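Local coordinates for protein rhino (Drosophila simulans, PDB 5XYW) that is an HP1-family chromatin protein that probably marks piRNA-producing heterochromatin in the germline and pairs through its chromo shadow domain, at residues Leu14-Val19 and Tyr52-Val56. Numbering follows the deposited sequence.
Sequences LELDKV and YPLQV
Leu16 lies over one face of the Tyr52 ring: its CB sits 3.7 Å from the ring centroid and 17° off the ring normal, a CH-pi contact. It is displaced toward the CD1-CE1 rim, with Leu16 CB 3.6 Å from Tyr52 CE1. The two side chains run past one another in opposite directions, which brings Leu16 CD2 to within 3.9 Å of Tyr52 CB. With Leu16 CG anti to the backbone N (chi1 -173°), the CD2 branch is carried toward helix 53-61, where it stands 3.9 Å from Gln55 CG, the two side chains crossing at about a right angle. At the far end of the ring the phenol meets main chain: Tyr52 OH gives a weak hydrogen bond to Leu14 O at 3.1 Å, and Leu16 N gives a weak one to Tyr52 OH at 3.5 Å, with 150° at the hydrogen. A phenylalanine in place of Tyr52 would probably keep the face against Leu16 but leave the Leu14 carbonyl and the Leu16 N-H without this shared partner. The contact joins the first strand of the antiparallel sheet of the chromo shadow domain, and the loop leading into it, to the break where Tyr52 leaves helical geometry between helices 45-51 and 53-61, and to the first turn of the latter. Farther along the strand, Val19 CG2 approaches Gln55 CG at 4.2 Å. Between Leu16 and Val19, a classic beta bulge sets Asp17 and Lys18 opposite the single residue Thr33, both sharing backbone hydrogen bonds with it. Behind the first shell, Leu16 and Val19 touch Val32 of the neighbouring strand, and Leu16 also reaches Ile48 of helix 45-51. Val56, directed away from the strand, packs on Ile48 of its own chain and on Phe60 of the second subunit.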
ATOM      1  N   LEU A  14      17.829 -11.384   1.814  1.00109.53           N
ATOM      2  CA  LEU A  14      18.677 -10.808   0.785  1.00 98.05           C
ATOM      3  C   LEU A  14      18.620  -9.289   0.922  1.00 99.02           C
ATOM      4  O   LEU A  14      17.867  -8.756   1.740  1.00 97.14           O
ATOM      5  CB  LEU A  14      18.231 -11.252  -0.614  1.00 96.68           C
ATOM      6  CG  LEU A  14      17.971 -12.743  -0.873  1.00 98.33           C
ATOM      7  CD1 LEU A  14      17.600 -12.995  -2.324  1.00 96.17           C
ATOM      8  CD2 LEU A  14      19.169 -13.580  -0.502  1.00 97.19           C
ATOM      9  N   GLU A  15      19.429  -8.587   0.138  1.00102.75           N
ATOM     10  CA  GLU A  15      19.359  -7.135   0.111  1.00102.20           C
ATOM     11  C   GLU A  15      18.375  -6.706  -0.957  1.00 96.54           C
ATOM     12  O   GLU A  15      18.388  -7.256  -2.064  1.00 90.91           O
ATOM     13  CB  GLU A  15      20.730  -6.513  -0.156  1.00112.06           C
ATOM     14  CG  GLU A  15      21.695  -6.599   1.010  1.00118.27           C
ATOM     15  CD  GLU A  15      23.080  -6.101   0.643  1.00129.71           C
ATOM     16  OE1 GLU A  15      23.308  -5.790  -0.552  1.00132.67           O
ATOM     17  OE2 GLU A  15      23.937  -6.017   1.551  1.00133.02           O
ATOM     18  N   LEU A  16      17.523  -5.740  -0.612  1.00 93.10           N
ATOM     19  CA  LEU A  16      16.577  -5.146  -1.559  1.00 89.97           C
ATOM     20  C   LEU A  16      17.272  -4.693  -2.852  1.00 91.80           C
ATOM     21  O   LEU A  16      18.296  -3.991  -2.805  1.00 98.50           O
ATOM     22  CB  LEU A  16      15.856  -3.955  -0.914  1.00 84.42           C
ATOM     23  CG  LEU A  16      14.703  -3.310  -1.704  1.00 83.39           C
ATOM     24  CD1 LEU A  16      13.659  -4.362  -2.102  1.00 79.42           C
ATOM     25  CD2 LEU A  16      14.045  -2.173  -0.921  1.00 69.84           C
ATOM     26  N   ASP A  17      16.742  -5.109  -4.003  1.00 80.61           N
ATOM     27  CA  ASP A  17      17.218  -4.543  -5.251  1.00 74.61           C
ATOM     28  C   ASP A  17      16.309  -3.388  -5.658  1.00 81.53           C
ATOM     29  O   ASP A  17      16.636  -2.222  -5.434  1.00 80.00           O
ATOM     30  CB  ASP A  17      17.284  -5.598  -6.339  1.00 89.38           C
ATOM     31  CG  ASP A  17      17.870  -5.064  -7.623  1.00106.09           C
ATOM     32  OD1 ASP A  17      18.590  -4.049  -7.560  1.00119.81           O
ATOM     33  OD2 ASP A  17      17.619  -5.651  -8.696  1.00107.62           O
ATOM     34  N   LYS A  18      15.150  -3.694  -6.229  1.00 86.36           N
ATOM     35  CA  LYS A  18      14.219  -2.620  -6.566  1.00 80.12           C
ATOM     36  C   LYS A  18      12.870  -2.708  -5.854  1.00 75.31           C
ATOM     37  O   LYS A  18      12.539  -3.704  -5.200  1.00 77.46           O
ATOM     38  CB  LYS A  18      13.996  -2.584  -8.075  1.00 80.92           C
ATOM     39  CG  LYS A  18      15.281  -2.469  -8.864  1.00 92.48           C
ATOM     40  CD  LYS A  18      15.012  -2.349 -10.353  1.00102.99           C
ATOM     41  CE  LYS A  18      16.293  -2.081 -11.134  1.00108.17           C
ATOM     42  NZ  LYS A  18      16.003  -1.864 -12.576  1.00111.18           N
ATOM     43  N   VAL A  19      12.121  -1.619  -5.957  1.00 70.92           N
ATOM     44  CA  VAL A  19      10.702  -1.621  -5.667  1.00 67.04           C
ATOM     45  C   VAL A  19      10.016  -1.384  -6.979  1.00 64.95           C
ATOM     46  O   VAL A  19      10.016  -0.272  -7.484  1.00 63.59           O
ATOM     47  CB  VAL A  19      10.275  -0.534  -4.678  1.00 64.14           C
ATOM     48  CG1 VAL A  19       8.769  -0.628  -4.444  1.00 54.85           C
ATOM     49  CG2 VAL A  19      11.032  -0.664  -3.382  1.00 63.32           C
ATOM     50  N   TYR A  52      13.934  -1.196   5.013  1.00 89.58           N
ATOM     51  CA  TYR A  52      14.577  -0.252   4.084  1.00 80.05           C
ATOM     52  C   TYR A  52      13.748   1.041   3.950  1.00 84.57           C
ATOM     53  O   TYR A  52      13.178   1.322   2.888  1.00 76.23           O
ATOM     54  CB  TYR A  52      14.776  -0.889   2.700  1.00 65.78           C
ATOM     55  CG  TYR A  52      15.544  -2.192   2.721  1.00 81.01           C
ATOM     56  CD1 TYR A  52      16.832  -2.289   2.211  1.00 73.51           C
ATOM     57  CD2 TYR A  52      14.968  -3.339   3.246  1.00 90.52           C
ATOM     58  CE1 TYR A  52      17.526  -3.509   2.242  1.00 77.34           C
ATOM     59  CE2 TYR A  52      15.646  -4.533   3.290  1.00 93.39           C
ATOM     60  CZ  TYR A  52      16.915  -4.623   2.786  1.00 89.96           C
ATOM     61  OH  TYR A  52      17.543  -5.847   2.841  1.00100.58           O
ATOM     62  N   PRO A  53      13.699   1.847   5.022  1.00 91.22           N
ATOM     63  CA  PRO A  53      12.813   3.011   5.066  1.00 86.71           C
ATOM     64  C   PRO A  53      13.131   4.094   4.040  1.00 83.11           C
ATOM     65  O   PRO A  53      12.340   5.017   3.913  1.00 86.06           O
ATOM     66  CB  PRO A  53      13.019   3.559   6.486  1.00 87.21           C
ATOM     67  CG  PRO A  53      13.716   2.487   7.237  1.00 94.19           C
ATOM     68  CD  PRO A  53      14.516   1.737   6.238  1.00 98.91           C
ATOM     69  N   LEU A  54      14.248   4.011   3.326  1.00 84.89           N
ATOM     70  CA  LEU A  54      14.625   5.117   2.447  1.00 83.62           C
ATOM     71  C   LEU A  54      14.292   4.852   0.982  1.00 73.14           C
ATOM     72  O   LEU A  54      13.728   5.722   0.298  1.00 64.87           O
ATOM     73  CB  LEU A  54      16.118   5.430   2.587  1.00 83.49           C
ATOM     74  CG  LEU A  54      16.529   6.676   1.803  1.00 72.65           C
ATOM     75  CD1 LEU A  54      16.268   7.883   2.634  1.00 68.08           C
ATOM     76  CD2 LEU A  54      17.956   6.600   1.364  1.00 79.41           C
ATOM     77  N   GLN A  55      14.642   3.658   0.502  1.00 71.04           N
ATOM     78  CA  GLN A  55      14.290   3.267  -0.857  1.00 80.36           C
ATOM     79  C   GLN A  55      12.743   3.223  -1.053  1.00 66.22           C
ATOM     80  O   GLN A  55      12.236   3.433  -2.169  1.00 66.60           O
ATOM     81  CB  GLN A  55      14.961   1.924  -1.206  1.00 85.68           C
ATOM     82  CG  GLN A  55      14.620   1.329  -2.595  1.00 97.55           C
ATOM     83  CD  GLN A  55      14.500   2.378  -3.692  1.00113.01           C
ATOM     84  OE1 GLN A  55      15.323   3.296  -3.780  1.00126.91           O
ATOM     85  NE2 GLN A  55      13.464   2.258  -4.530  1.00103.19           N
ATOM     86  N   VAL A  56      12.001   3.003   0.032  1.00 58.28           N
ATOM     87  CA  VAL A  56      10.547   3.112  -0.013  1.00 67.41           C
ATOM     88  C   VAL A  56      10.075   4.511  -0.372  1.00 73.19           C
ATOM     89  O   VAL A  56       9.338   4.698  -1.357  1.00 75.04           O
ATOM     90  CB  VAL A  56       9.898   2.755   1.332  1.00 69.34           C
ATOM     91  CG1 VAL A  56       8.453   3.212   1.355  1.00 64.74           C
ATOM     92  CG2 VAL A  56       9.994   1.254   1.612  1.00 76.52           C
TER